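Local coordinates for protein cleavage stimulation factor 77 (Encephalitozoon cuniculi, PDB 2UY1) that probably takes part in nuclear mRNA 3'-end processing, as a helical-repeat member of the Suppressor of forked family thought to bind mRNA, at residues Y160-P165 against I179-E184; P193-M198 against S220-G225; G368-A373 against I391-M396. All coordinates share one frame; numbering follows the deposited sequence.

Three contacts follow one another along this all-helical chain, each closing a short helix-to-helix loop; none nests in or crosses another. Interaction 1 joins helix 150-167 to helix 173-184 across 13 intervening residues. Interaction 2 spans 21 residues between helix 193-208 and helix 213-225. These two are neighbours, with centres about 15 Å apart, and they touch: E182 of interaction 1 forms a salt bridge with R197 and packs its CB against the sulfur of M198. Interaction 3 joins helix 370-379 to helix 384-397, its centre about 53 Å from that of interaction 2, on the opposite side of the chain's centre. Together they illustrate local pairing within a long helical-repeat array.

Interaction 1 of 3, residues Y160-P165 against I179-E184; sequences YQQIQP and IDLEME
The nearly antiparallel helix pair of a helical-repeat array is illustrated here by L181, whose forked end meets Q162 and I163 of the preceding helix. Around the contact the two axes come within 11.1 Å of each other at 162°, and Q162 and L181 face each other as the nearest backbone pair. With only about 162 Å² buried in all, the work falls to four side chains.

L181 holds its CG anti to the backbone N (chi1 163°), which sends the isobutyl group across the gap with its two methyls parted. One of them, CD1, meets the amide end of Q162. The glutamine chain, extended beyond CG, brings its OE1 to 3.0 Å from L181 CD1, close for an oxygen against a methyl. Q162 CB lies 3.9 Å from the same CD1, so the aliphatic root of the glutamine shares in the packing. The other methyl, L181 CD2, rests 3.6 Å from I163 CG1, the two apolar chains meeting at about a right angle.

I163 has its CG1 branch beside the backbone N and anti to the carbonyl carbon (chi1 -69°). Its tip, CD1, reaches on to E182, where OE2 is 3.7 Å away. This is plain packing against a carboxylate whose strongest polar partner, R197, lies on the next helix; R159 adds a long, weak ion pair. I163 also touches P119, in a loop.

One helix thus offers a leucine and a carboxylate oxygen of E182, and its neighbour an isoleucine together with the amide oxygen and CB of a glutamine. Such packing of consecutive antiparallel helices is characteristic of the HAT-repeat and TPR-like solenoids to which the Suppressor of forked family belongs.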
loop_
_atom_site.group_PDB
_atom_site.type_symbol
_atom_site.label_atom_id
_atom_site.label_comp_id
_atom_site.label_asym_id
_atom_site.label_seq_id
_atom_site.Cartn_x
_atom_site.Cartn_y
_atom_site.Cartn_z
ATOM N N TYR B 160 -25.026 -31.232 19.646
ATOM C CA TYR B 160 -24.983 -30.203 20.686
ATOM C C TYR B 160 -23.557 -29.807 21.117
ATOM O O TYR B 160 -23.347 -28.723 21.687
ATOM C CB TYR B 160 -25.811 -30.604 21.911
ATOM C CG TYR B 160 -25.863 -29.508 22.939
ATOM C CD1 TYR B 160 -26.444 -28.261 22.632
ATOM C CD2 TYR B 160 -25.310 -29.679 24.212
ATOM C CE1 TYR B 160 -26.482 -27.219 23.558
ATOM C CE2 TYR B 160 -25.342 -28.628 25.146
ATOM C CZ TYR B 160 -25.939 -27.410 24.797
ATOM O OH TYR B 160 -26.000 -26.389 25.697
ATOM N N GLN B 161 -22.588 -30.684 20.843
ATOM C CA GLN B 161 -21.177 -30.365 21.079
ATOM C C GLN B 161 -20.720 -29.243 20.168
ATOM O O GLN B 161 -20.114 -28.276 20.639
ATOM C CB GLN B 161 -20.274 -31.582 20.856
ATOM C CG GLN B 161 -20.479 -32.756 21.808
ATOM C CD GLN B 161 -19.912 -34.050 21.231
ATOM O OE1 GLN B 161 -19.401 -34.079 20.096
ATOM N NE2 GLN B 161 -20.007 -35.129 22.001
ATOM N N GLN B 162 -20.994 -29.382 18.868
ATOM C CA GLN B 162 -20.658 -28.357 17.854
ATOM C C GLN B 162 -21.409 -27.034 18.056
ATOM O O GLN B 162 -20.900 -25.974 17.665
ATOM C CB GLN B 162 -20.879 -28.874 16.427
ATOM C CG GLN B 162 -20.150 -30.200 16.094
ATOM C CD GLN B 162 -19.907 -30.415 14.581
ATOM O OE1 GLN B 162 -20.828 -30.300 13.749
ATOM N NE2 GLN B 162 -18.657 -30.744 14.226
ATOM N N ILE B 163 -22.601 -27.115 18.671
ATOM C CA ILE B 163 -23.526 -25.987 18.874
ATOM C C ILE B 163 -23.207 -25.240 20.178
ATOM O O ILE B 163 -23.229 -24.002 20.229
ATOM C CB ILE B 163 -25.026 -26.498 18.858
ATOM C CG1 ILE B 163 -25.438 -26.955 17.461
ATOM C CG2 ILE B 163 -26.026 -25.420 19.320
ATOM C CD1 ILE B 163 -26.754 -27.727 17.436
ATOM N N GLN B 164 -22.891 -26.002 21.228
ATOM C CA GLN B 164 -22.649 -25.471 22.580
ATOM C C GLN B 164 -21.726 -24.271 22.610
ATOM O O GLN B 164 -22.038 -23.301 23.315
ATOM C CB GLN B 164 -22.090 -26.551 23.518
ATOM C CG GLN B 164 -22.269 -26.242 24.994
ATOM C CD GLN B 164 -21.919 -27.435 25.892
ATOM O OE1 GLN B 164 -21.669 -28.556 25.409
ATOM N NE2 GLN B 164 -21.900 -27.195 27.210
ATOM N N PRO B 165 -20.584 -24.326 21.872
ATOM C CA PRO B 165 -19.701 -23.184 22.016
ATOM C C PRO B 165 -20.221 -21.937 21.279
ATOM O O PRO B 165 -19.870 -20.831 21.655
ATOM C CB PRO B 165 -18.367 -23.687 21.421
ATOM C CG PRO B 165 -18.764 -24.705 20.416
ATOM C CD PRO B 165 -20.038 -25.326 20.924
ATOM N N ILE B 179 -26.215 -21.122 11.744
ATOM C CA ILE B 179 -26.936 -21.242 10.490
ATOM C C ILE B 179 -26.215 -22.143 9.489
ATOM O O ILE B 179 -26.821 -23.112 8.982
ATOM C CB ILE B 179 -27.230 -19.845 9.838
ATOM C CG1 ILE B 179 -28.402 -19.163 10.548
ATOM C CG2 ILE B 179 -27.543 -19.975 8.301
ATOM C CD1 ILE B 179 -28.523 -17.663 10.275
ATOM N N ASP B 180 -24.952 -21.814 9.212
ATOM C CA ASP B 180 -24.113 -22.590 8.268
ATOM C C ASP B 180 -23.966 -24.079 8.638
ATOM O O ASP B 180 -24.078 -24.939 7.779
ATOM C CB ASP B 180 -22.720 -21.977 8.150
ATOM C CG ASP B 180 -22.724 -20.557 7.612
ATOM O OD1 ASP B 180 -23.498 -20.235 6.670
ATOM O OD2 ASP B 180 -21.923 -19.756 8.154
ATOM N N LEU B 181 -23.683 -24.356 9.910
ATOM C CA LEU B 181 -23.595 -25.725 10.446
ATOM C C LEU B 181 -24.885 -26.530 10.211
ATOM O O LEU B 181 -24.810 -27.686 9.777
ATOM C CB LEU B 181 -23.227 -25.711 11.957
ATOM C CG LEU B 181 -23.455 -26.984 12.821
ATOM C CD1 LEU B 181 -22.224 -27.801 12.875
ATOM C CD2 LEU B 181 -23.912 -26.659 14.237
ATOM N N GLU B 182 -26.047 -25.926 10.515
ATOM C CA GLU B 182 -27.372 -26.546 10.301
ATOM C C GLU B 182 -27.787 -26.676 8.844
ATOM O O GLU B 182 -28.512 -27.619 8.472
ATOM C CB GLU B 182 -28.474 -25.786 11.061
ATOM C CG GLU B 182 -28.499 -26.006 12.582
ATOM C CD GLU B 182 -28.777 -27.458 13.007
ATOM O OE1 GLU B 182 -29.465 -28.209 12.262
ATOM O OE2 GLU B 182 -28.329 -27.841 14.108
ATOM N N MET B 183 -27.387 -25.716 8.028
ATOM C CA MET B 183 -27.635 -25.821 6.578
ATOM C C MET B 183 -27.020 -27.054 5.940
ATOM O O MET B 183 -27.604 -27.607 5.007
ATOM C CB MET B 183 -27.158 -24.586 5.822
ATOM C CG MET B 183 -28.022 -23.378 6.015
ATOM S SD MET B 183 -29.738 -23.659 5.498
ATOM C CE MET B 183 -29.591 -23.710 3.722
ATOM N N GLU B 184 -25.837 -27.450 6.423
ATOM C CA GLU B 184 -25.044 -28.532 5.793
ATOM C C GLU B 184 -25.439 -29.893 6.355
ATOM O O GLU B 184 -25.681 -30.848 5.587
ATOM C CB GLU B 184 -23.521 -28.295 5.886
ATOM C CG GLU B 184 -22.967 -28.147 7.307
ATOM C CD GLU B 184 -21.456 -28.374 7.438
ATOM O OE1 GLU B 184 -20.743 -28.563 6.418
ATOM O OE2 GLU B 184 -20.967 -28.353 8.590
#

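Interaction 2 of 3, residues P193-M198 against S220-G225; sequences PHESRM and SEYLIG
Y222, reaching across to E195 and M198, shows how an aromatic side chain can bridge two successive helices of a TPR-like array. It leaves helix 213-225 with CG anti to its own backbone N (chi1 170°), which carries the ring from CB and CG toward helix 193-208. The near half of the ring does not engage that helix segment; contact begins at the second pair of ring carbons. CE1 lies 3.9 Å from M198 CG, and CE2 is equally far from M198 CB. At CZ the packing tightens, with M198 CB 3.4 Å away, the methionine carbon approaching the ring obliquely.

M198 contributes mainly this root of its chain. Bends at chi2 and chi3 lead the end of the chain to helix 173-184, where its methyl CE meets the sulfur of M183. M183 also touches Y222, so three helices converge on this buried spot, and H202 stacks on the tyrosine ring.

The phenol oxygen completes the path, wedged against hydrocarbon. M198 CB is 3.2 Å from Y222 OH, a close fit. The extended E195 side chain runs at about a right angle to that of Y222 and touches it only at OH, while its OE2 is taken up by Q228 and H199. What E195 gives the tyrosine is therefore carbon, with E195 CA 3.3 Å from Y222 OH and E195 CG 3.8 Å from it.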
loop_
_atom_site.group_PDB
_atom_site.type_symbol
_atom_site.label_atom_id
_atom_site.label_comp_id
_atom_site.label_asym_id
_atom_site.label_seq_id
_atom_site.Cartn_x
_atom_site.Cartn_y
_atom_site.Cartn_z
ATOM N N PRO B 193 -39.051 -31.236 7.475
ATOM C CA PRO B 193 -38.560 -31.090 8.871
ATOM C C PRO B 193 -37.287 -30.244 9.053
ATOM O O PRO B 193 -37.082 -29.642 10.135
ATOM C CB PRO B 193 -38.265 -32.539 9.302
ATOM C CG PRO B 193 -39.054 -33.402 8.356
ATOM C CD PRO B 193 -39.028 -32.651 7.050
ATOM N N HIS B 194 -36.426 -30.236 8.032
ATOM C CA HIS B 194 -35.200 -29.425 8.055
ATOM C C HIS B 194 -35.564 -27.954 7.911
ATOM O O HIS B 194 -35.144 -27.147 8.709
ATOM C CB HIS B 194 -34.190 -29.852 6.970
ATOM C CG HIS B 194 -32.904 -29.064 6.995
ATOM N ND1 HIS B 194 -32.546 -28.181 5.995
ATOM C CD2 HIS B 194 -31.913 -29.004 7.913
ATOM C CE1 HIS B 194 -31.382 -27.632 6.287
ATOM N NE2 HIS B 194 -30.984 -28.103 7.451
ATOM N N GLU B 195 -36.348 -27.636 6.889
ATOM C CA GLU B 195 -36.974 -26.327 6.748
ATOM C C GLU B 195 -37.582 -25.782 8.068
ATOM O O GLU B 195 -37.368 -24.626 8.420
ATOM C CB GLU B 195 -38.045 -26.399 5.648
ATOM C CG GLU B 195 -38.809 -25.094 5.453
ATOM C CD GLU B 195 -39.880 -25.118 4.360
ATOM O OE1 GLU B 195 -39.834 -25.995 3.455
ATOM O OE2 GLU B 195 -40.759 -24.205 4.411
ATOM N N SER B 196 -38.326 -26.633 8.785
ATOM C CA SER B 196 -38.978 -26.287 10.034
ATOM C C SER B 196 -37.907 -25.907 11.074
ATOM O O SER B 196 -37.964 -24.855 11.751
ATOM C CB SER B 196 -39.827 -27.499 10.468
ATOM O OG SER B 196 -40.563 -27.237 11.646
ATOM N N ARG B 197 -36.889 -26.756 11.160
ATOM C CA ARG B 197 -35.747 -26.470 12.000
ATOM C C ARG B 197 -35.075 -25.133 11.660
ATOM O O ARG B 197 -34.622 -24.418 12.551
ATOM C CB ARG B 197 -34.715 -27.597 11.952
ATOM C CG ARG B 197 -33.468 -27.321 12.888
ATOM C CD ARG B 197 -32.777 -28.602 13.388
ATOM N NE ARG B 197 -31.624 -28.304 14.226
ATOM C CZ ARG B 197 -31.673 -28.116 15.548
ATOM N NH1 ARG B 197 -32.849 -28.173 16.203
ATOM N NH2 ARG B 197 -30.553 -27.842 16.209
ATOM N N MET B 198 -34.975 -24.842 10.374
ATOM C CA MET B 198 -34.248 -23.651 9.884
ATOM C C MET B 198 -35.057 -22.357 10.129
ATOM O O MET B 198 -34.490 -21.280 10.399
ATOM C CB MET B 198 -33.945 -23.803 8.376
ATOM C CG MET B 198 -32.798 -24.804 8.017
ATOM S SD MET B 198 -31.390 -24.757 9.146
ATOM C CE MET B 198 -30.818 -23.051 8.945
ATOM N N SER B 220 -33.673 -13.687 4.869
ATOM C CA SER B 220 -34.149 -13.356 3.528
ATOM C C SER B 220 -33.492 -14.285 2.484
ATOM O O SER B 220 -34.170 -14.848 1.604
ATOM C CB SER B 220 -33.828 -11.880 3.226
ATOM O OG SER B 220 -34.098 -11.562 1.852
ATOM N N GLU B 221 -32.162 -14.431 2.605
ATOM C CA GLU B 221 -31.368 -15.236 1.667
ATOM C C GLU B 221 -31.749 -16.694 1.776
ATOM O O GLU B 221 -31.984 -17.320 0.773
ATOM C CB GLU B 221 -29.875 -15.070 1.868
ATOM C CG GLU B 221 -29.280 -13.767 1.275
ATOM C CD GLU B 221 -29.443 -13.605 -0.233
ATOM O OE1 GLU B 221 -28.750 -14.305 -1.015
ATOM O OE2 GLU B 221 -30.225 -12.727 -0.654
ATOM N N TYR B 222 -31.878 -17.198 3.001
ATOM C CA TYR B 222 -32.368 -18.557 3.212
ATOM C C TYR B 222 -33.722 -18.761 2.534
ATOM O O TYR B 222 -33.932 -19.735 1.811
ATOM C CB TYR B 222 -32.461 -18.887 4.695
ATOM C CG TYR B 222 -33.194 -20.180 4.898
ATOM C CD1 TYR B 222 -32.584 -21.400 4.585
ATOM C CD2 TYR B 222 -34.507 -20.195 5.372
ATOM C CE1 TYR B 222 -33.260 -22.622 4.764
ATOM C CE2 TYR B 222 -35.185 -21.404 5.557
ATOM C CZ TYR B 222 -34.562 -22.608 5.245
ATOM O OH TYR B 222 -35.235 -23.804 5.406
ATOM N N LEU B 223 -34.628 -17.819 2.758
ATOM C CA LEU B 223 -35.995 -17.916 2.258
ATOM C C LEU B 223 -36.034 -17.883 0.747
ATOM O O LEU B 223 -36.844 -18.591 0.151
ATOM C CB LEU B 223 -36.841 -16.771 2.794
ATOM C CG LEU B 223 -37.394 -17.026 4.196
ATOM C CD1 LEU B 223 -38.096 -15.751 4.646
ATOM C CD2 LEU B 223 -38.316 -18.273 4.311
ATOM N N ILE B 224 -35.151 -17.082 0.141
ATOM C CA ILE B 224 -35.053 -16.949 -1.327
ATOM C C ILE B 224 -34.591 -18.291 -1.918
ATOM O O ILE B 224 -35.052 -18.711 -2.961
ATOM C CB ILE B 224 -34.103 -15.775 -1.733
ATOM C CG1 ILE B 224 -34.737 -14.405 -1.411
ATOM C CG2 ILE B 224 -33.679 -15.849 -3.197
ATOM C CD1 ILE B 224 -33.916 -13.166 -1.926
ATOM N N GLY B 225 -33.714 -18.981 -1.216
ATOM C CA GLY B 225 -33.101 -20.199 -1.746
ATOM C C GLY B 225 -34.029 -21.380 -1.647
ATOM O O GLY B 225 -33.876 -22.355 -2.395
#

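Interaction 3 of 3, residues G368-A373 against I391-M396; sequences GDEENA and IEYEFM
E370 and Y393 meet with their flat groups, as modelled, turned almost square to each other, the carboxylate and ring planes 88° apart. The modelled gap between E370 OE1 and Y393 OH is too short to be trusted, so the exact placement of the carboxylate is doubtful. E370 comes from the first turn of helix 370-379, its chain extended and CG anti to the backbone N (chi1 -174°), and Y393 reaches out from helix 384-397. In the model the glutamate approaches the ring at its edge, with E370 CD in the ring plane. E370 OE2 also has a long, weak ion pair with R374.

The glutamate starts just after a sharp turn between helices. G368 ends the preceding helix in a Schellman motif, and D369 sits at the N-cap position without a capping bond; its OD2 instead accepts a hydrogen bond from N372 ND2 (2.8 Å). The Y393 ring also packs on L365 and on an aromatic side chain of the other chain in the assembly.

Chemically, a carboxylate is set beside the edge of a buried phenol between adjacent helices of the repeat array, and the modelled oxygens are too close for their bonding to be decided.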
loop_
_atom_site.group_PDB
_atom_site.type_symbol
_atom_site.label_atom_id
_atom_site.label_comp_id
_atom_site.label_asym_id
_atom_site.label_seq_id
_atom_site.Cartn_x
_atom_site.Cartn_y
_atom_site.Cartn_z
ATOM N N GLY B 368 -5.039 2.437 -21.456
ATOM C CA GLY B 368 -4.094 2.526 -22.547
ATOM C C GLY B 368 -4.309 3.756 -23.416
ATOM O O GLY B 368 -3.779 3.841 -24.528
ATOM N N ASP B 369 -5.052 4.724 -22.896
ATOM C CA ASP B 369 -5.351 5.968 -23.620
ATOM C C ASP B 369 -4.257 6.986 -23.279
ATOM O O ASP B 369 -4.496 7.964 -22.536
ATOM C CB ASP B 369 -6.741 6.462 -23.229
ATOM C CG ASP B 369 -7.257 7.529 -24.123
ATOM O OD1 ASP B 369 -7.073 7.441 -25.350
ATOM O OD2 ASP B 369 -7.926 8.437 -23.619
ATOM N N GLU B 370 -3.054 6.718 -23.830
ATOM C CA GLU B 370 -1.823 7.424 -23.537
ATOM C C GLU B 370 -1.768 8.935 -23.773
ATOM O O GLU B 370 -1.364 9.711 -22.885
ATOM C CB GLU B 370 -0.654 6.743 -24.255
ATOM C CG GLU B 370 0.670 7.346 -23.885
ATOM C CD GLU B 370 1.806 6.590 -24.505
ATOM O OE1 GLU B 370 2.026 5.410 -24.115
ATOM O OE2 GLU B 370 2.427 7.165 -25.399
ATOM N N GLU B 371 -2.175 9.348 -24.963
ATOM C CA GLU B 371 -2.153 10.724 -25.358
ATOM C C GLU B 371 -3.037 11.591 -24.473
ATOM O O GLU B 371 -2.637 12.684 -24.074
ATOM C CB GLU B 371 -2.597 10.836 -26.836
ATOM C CG GLU B 371 -1.706 10.050 -27.825
ATOM C CD GLU B 371 -0.381 10.773 -28.120
ATOM O OE1 GLU B 371 -0.434 11.740 -28.932
ATOM O OE2 GLU B 371 0.695 10.385 -27.526
ATOM N N ASN B 372 -4.241 11.117 -24.168
ATOM C CA ASN B 372 -5.105 11.810 -23.235
ATOM C C ASN B 372 -4.598 11.845 -21.812
ATOM O O ASN B 372 -4.720 12.882 -21.140
ATOM C CB ASN B 372 -6.534 11.255 -23.268
ATOM C CG ASN B 372 -7.235 11.633 -24.538
ATOM O OD1 ASN B 372 -6.846 12.808 -25.115
ATOM N ND2 ASN B 372 -8.094 10.897 -25.017
ATOM N N ALA B 373 -4.068 10.703 -21.371
ATOM C CA ALA B 373 -3.470 10.601 -20.056
ATOM C C ALA B 373 -2.415 11.672 -19.898
ATOM O O ALA B 373 -2.407 12.395 -18.889
ATOM C CB ALA B 373 -2.889 9.162 -19.804
ATOM N N ILE B 391 5.798 8.213 -13.857
ATOM C CA ILE B 391 7.253 7.913 -13.931
ATOM C C ILE B 391 7.476 6.442 -14.308
ATOM O O ILE B 391 8.380 6.121 -15.101
ATOM C CB ILE B 391 7.987 8.276 -12.538
ATOM C CG1 ILE B 391 8.119 9.818 -12.393
ATOM C CG2 ILE B 391 9.406 7.531 -12.418
ATOM C CD1 ILE B 391 8.299 10.371 -10.908
ATOM N N GLU B 392 6.715 5.536 -13.719
ATOM C CA GLU B 392 6.881 4.097 -14.005
ATOM C C GLU B 392 6.460 3.759 -15.445
ATOM O O GLU B 392 7.178 3.053 -16.185
ATOM C CB GLU B 392 6.072 3.217 -13.041
ATOM C CG GLU B 392 6.106 1.622 -13.349
ATOM C CD GLU B 392 7.414 0.906 -12.948
ATOM O OE1 GLU B 392 8.453 1.570 -12.698
ATOM O OE2 GLU B 392 7.439 -0.348 -12.873
ATOM N N TYR B 393 5.316 4.288 -15.838
ATOM C CA TYR B 393 4.896 4.230 -17.303
ATOM C C TYR B 393 5.924 4.734 -18.357
ATOM O O TYR B 393 6.224 4.040 -19.332
ATOM C CB TYR B 393 3.592 4.987 -17.458
ATOM C CG TYR B 393 2.935 4.798 -18.829
ATOM C CD1 TYR B 393 2.014 3.779 -19.034
ATOM C CD2 TYR B 393 3.256 5.614 -19.886
ATOM C CE1 TYR B 393 1.361 3.633 -20.262
ATOM C CE2 TYR B 393 2.625 5.466 -21.144
ATOM C CZ TYR B 393 1.698 4.485 -21.302
ATOM O OH TYR B 393 1.082 4.300 -22.510
ATOM N N GLU B 394 6.356 5.978 -18.233
ATOM C CA GLU B 394 7.523 6.520 -19.010
ATOM C C GLU B 394 8.791 5.663 -19.072
ATOM O O GLU B 394 9.331 5.399 -20.183
ATOM C CB GLU B 394 7.861 7.941 -18.483
ATOM C CG GLU B 394 8.701 8.788 -19.451
ATOM C CD GLU B 394 8.027 8.880 -20.810
ATOM O OE1 GLU B 394 6.814 8.971 -20.824
ATOM O OE2 GLU B 394 8.708 8.879 -21.841
ATOM N N PHE B 395 9.303 5.216 -17.895
ATOM C CA PHE B 395 10.354 4.229 -17.866
ATOM C C PHE B 395 10.082 2.931 -18.659
ATOM O O PHE B 395 10.973 2.387 -19.313
ATOM C CB PHE B 395 10.756 3.895 -16.415
ATOM C CG PHE B 395 12.087 3.151 -16.293
ATOM C CD1 PHE B 395 13.276 3.846 -16.138
ATOM C CD2 PHE B 395 12.146 1.751 -16.335
ATOM C CE1 PHE B 395 14.494 3.166 -15.977
ATOM C CE2 PHE B 395 13.339 1.086 -16.195
ATOM C CZ PHE B 395 14.534 1.762 -16.033
ATOM N N MET B 396 8.885 2.389 -18.546
ATOM C CA MET B 396 8.575 1.129 -19.241
ATOM C C MET B 396 8.406 1.285 -20.770
ATOM O O MET B 396 9.045 0.569 -21.571
ATOM C CB MET B 396 7.374 0.434 -18.583
ATOM C CG MET B 396 7.758 -0.181 -17.230
ATOM S SD MET B 396 6.381 -0.943 -16.404
ATOM C CE MET B 396 5.957 -2.346 -17.478
#